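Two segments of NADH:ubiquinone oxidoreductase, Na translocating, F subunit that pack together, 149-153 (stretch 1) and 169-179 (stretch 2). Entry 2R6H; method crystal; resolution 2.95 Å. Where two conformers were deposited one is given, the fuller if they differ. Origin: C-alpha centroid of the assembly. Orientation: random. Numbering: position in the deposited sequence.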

# COMPACT_ATOMS: atom_id res chain seq x y z
N ASP A 149 -9.22 9.55 8.97
CA ASP A 149 -10.45 10.13 8.46
C ASP A 149 -10.72 9.69 7.03
O ASP A 149 -11.76 10.02 6.45
CB ASP A 149 -10.40 11.66 8.54
CG ASP A 149 -11.77 12.28 8.73
OD1 ASP A 149 -12.70 11.89 7.99
OD2 ASP A 149 -11.91 13.16 9.61
N PHE A 150 -9.79 8.93 6.46
CA PHE A 150 -9.80 8.64 5.04
C PHE A 150 -10.87 7.60 4.70
O PHE A 150 -10.63 6.39 4.80
CB PHE A 150 -8.43 8.14 4.58
CG PHE A 150 -8.37 7.80 3.11
CD1 PHE A 150 -8.03 6.53 2.70
CD2 PHE A 150 -8.65 8.76 2.15
CE1 PHE A 150 -7.97 6.21 1.36
CE2 PHE A 150 -8.59 8.45 0.81
CZ PHE A 150 -8.25 7.17 0.41
N HIS A 151 -12.11 8.00 4.28
CA HIS A 151 -13.22 7.06 4.15
C HIS A 151 -14.06 7.30 2.89
O HIS A 151 -14.13 8.42 2.38
CB HIS A 151 -14.14 7.12 5.38
CG HIS A 151 -13.43 6.88 6.69
ND1 HIS A 151 -13.61 7.69 7.78
CD2 HIS A 151 -12.57 5.91 7.07
CE1 HIS A 151 -12.87 7.24 8.78
NE2 HIS A 151 -12.23 6.16 8.37
N ILE A 152 -14.73 6.24 2.43
CA ILE A 152 -15.63 6.32 1.29
C ILE A 152 -16.73 7.36 1.53
O ILE A 152 -17.26 7.47 2.63
CB ILE A 152 -16.28 4.96 0.98
CG1 ILE A 152 -15.23 3.85 0.97
CG2 ILE A 152 -17.02 5.01 -0.35
CD1 ILE A 152 -15.80 2.46 1.09
N GLN A 153 -17.06 8.11 0.48
CA GLN A 153 -18.16 9.06 0.55
C GLN A 153 -19.49 8.39 0.26
O GLN A 153 -19.59 7.53 -0.62
CB GLN A 153 -17.92 10.21 -0.44
CG GLN A 153 -16.56 10.87 -0.30
CD GLN A 153 -16.36 11.53 1.05
OE1 GLN A 153 -17.02 12.52 1.38
NE2 GLN A 153 -15.45 10.98 1.84
N ALA A 169 -2.85 -0.56 0.52
CA ALA A 169 -3.45 -1.04 1.75
C ALA A 169 -4.84 -0.44 1.95
O ALA A 169 -5.82 -1.17 2.11
CB ALA A 169 -2.56 -0.71 2.94
N PRO A 170 -4.92 0.88 1.93
CA PRO A 170 -6.19 1.58 2.20
C PRO A 170 -7.21 1.34 1.10
O PRO A 170 -8.38 1.06 1.39
CB PRO A 170 -5.77 3.06 2.21
CG PRO A 170 -4.34 3.03 2.63
CD PRO A 170 -3.76 1.78 2.04
N LEU A 171 -6.78 1.44 -0.15
CA LEU A 171 -7.66 1.21 -1.29
C LEU A 171 -8.29 -0.19 -1.23
O LEU A 171 -9.50 -0.34 -1.34
CB LEU A 171 -6.90 1.38 -2.61
CG LEU A 171 -6.52 2.82 -2.98
CD1 LEU A 171 -6.52 3.71 -1.75
CD2 LEU A 171 -5.18 2.85 -3.68
N ARG A 172 -7.44 -1.20 -1.06
CA ARG A 172 -7.90 -2.58 -1.04
C ARG A 172 -8.93 -2.81 0.06
O ARG A 172 -9.91 -3.54 -0.13
CB ARG A 172 -6.72 -3.54 -0.87
CG ARG A 172 -7.12 -4.96 -0.52
CD ARG A 172 -5.92 -5.89 -0.53
NE ARG A 172 -6.31 -7.29 -0.46
CZ ARG A 172 -6.38 -8.00 0.67
NH1 ARG A 172 -6.09 -7.43 1.83
NH2 ARG A 172 -6.75 -9.27 0.63
N ALA A 173 -8.71 -2.19 1.21
CA ALA A 173 -9.66 -2.25 2.31
C ALA A 173 -11.00 -1.64 1.92
O ALA A 173 -12.06 -2.22 2.19
CB ALA A 173 -9.09 -1.56 3.54
N GLN A 174 -10.95 -0.48 1.29
CA GLN A 174 -12.16 0.18 0.80
C GLN A 174 -12.84 -0.62 -0.32
O GLN A 174 -14.06 -0.85 -0.28
CB GLN A 174 -11.87 1.62 0.36
CG GLN A 174 -11.65 2.58 1.50
CD GLN A 174 -11.45 4.01 1.03
OE1 GLN A 174 -11.52 4.29 -0.17
NE2 GLN A 174 -11.20 4.93 1.96
N ILE A 175 -12.06 -1.07 -1.30
CA ILE A 175 -12.61 -1.84 -2.41
C ILE A 175 -13.18 -3.18 -1.97
O ILE A 175 -14.24 -3.58 -2.42
CB ILE A 175 -11.60 -2.03 -3.55
CG1 ILE A 175 -11.43 -0.71 -4.29
CG2 ILE A 175 -12.09 -3.08 -4.52
CD1 ILE A 175 -10.06 -0.50 -4.85
N LEU A 176 -12.49 -3.86 -1.07
CA LEU A 176 -13.03 -5.09 -0.50
C LEU A 176 -14.32 -4.80 0.25
O LEU A 176 -15.28 -5.56 0.19
CB LEU A 176 -12.01 -5.77 0.41
CG LEU A 176 -10.95 -6.49 -0.43
CD1 LEU A 176 -9.85 -7.04 0.43
CD2 LEU A 176 -11.61 -7.60 -1.20
N HIS A 177 -14.37 -3.68 0.96
CA HIS A 177 -15.57 -3.39 1.71
C HIS A 177 -16.71 -3.12 0.75
O HIS A 177 -17.80 -3.65 0.90
CB HIS A 177 -15.35 -2.19 2.61
CG HIS A 177 -16.58 -1.77 3.34
ND1 HIS A 177 -16.95 -2.33 4.56
CD2 HIS A 177 -17.54 -0.87 3.04
CE1 HIS A 177 -18.08 -1.79 4.96
NE2 HIS A 177 -18.46 -0.89 4.06
N LEU A 178 -16.42 -2.29 -0.25
CA LEU A 178 -17.41 -1.93 -1.26
C LEU A 178 -18.05 -3.12 -1.96
O LEU A 178 -19.22 -3.07 -2.31
CB LEU A 178 -16.78 -1.03 -2.30
CG LEU A 178 -16.53 0.42 -1.88
CD1 LEU A 178 -15.60 1.09 -2.89
CD2 LEU A 178 -17.83 1.16 -1.76
N PHE A 179 -17.29 -4.19 -2.16
CA PHE A 179 -17.77 -5.30 -2.99
C PHE A 179 -18.01 -6.62 -2.26
O PHE A 179 -18.91 -7.37 -2.62
CB PHE A 179 -16.85 -5.51 -4.22
CG PHE A 179 -16.99 -4.44 -5.25
CD1 PHE A 179 -18.15 -4.34 -6.01
CD2 PHE A 179 -15.98 -3.53 -5.46
CE1 PHE A 179 -18.29 -3.34 -6.96
CE2 PHE A 179 -16.12 -2.54 -6.42
CZ PHE A 179 -17.28 -2.44 -7.17

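Two apolar side chains of the extended segment, Phe150 and Ile152, carry most of its contact with the helix. Both point their CA-to-CB bonds toward it, whereas His151 between them points away, the alternation expected of an extended chain lying against a surface. Ile152 is the residue of this segment most covered by the helix. With chi1 in m and chi2 in t, its side chain reaches out so that CD1 lies 3.7 Å from CG of Leu178, an ordinary van der Waals separation. The CA-to-CB bond of Leu178 is directed sideways, but the end of its side chain comes nearer to the loop, and a long branched residue can meet the isoleucine in this way. The same methyl, CD1 of Ile152, stands 4.2 Å from CD2 of His177, whose ring it approaches obliquely, so the imidazole adds carbon surface to the contact.

Phe150 packs farther back along the helix. Its chi1 is t, and its ring meets Pro170 and Leu171 at the edge, near the ring plane: CE1 of Phe150 is 3.9 Å from CB of Pro170 and 4.2 Å from CD1 of Leu171. Leu171 starts away from the loop, yet its side chain bends back far enough to supply a methyl. Proline offers a compact hydrocarbon surface here, and the wide, flat phenyl ring can touch both neighbours along its edge, CE1 making the closest approach to each.

Gln174 lies between these two apolar groups, one helical turn beyond Pro170 and one before Leu178. It is the helix residue most covered by the loop. Its chi1 is m and its chi2 t, extending the side chain toward the loop, and the aliphatic portion of a glutamine allows a polar group to be carried into such a place. CD of Gln174 is 3.8 Å from CG1 of Ile152, while NE2 of Gln174 sits over one face of the Phe150 ring, 3.5 Å from its CE1.

The polar component of the contact is modest. NE2 of Gln174 donates a hydrogen bond to the backbone O of Phe150 at 3.2 Å, but the N-H...O angle of 122° makes it weak. An amide suits this position because its NH2 group can donate to a backbone carbonyl, and both OE1 and NE2 are also hydrogen-bonded elsewhere in the structure. Beyond the contact, NE2 of Gln153 bonds to O of His151 at 2.9 Å, a link within the loop itself. Altogether the two segments bury 318 Å², summed over both sides, with Phe150 and Ile152 supplying most of the loop's share and Gln174 the largest part of the helix's.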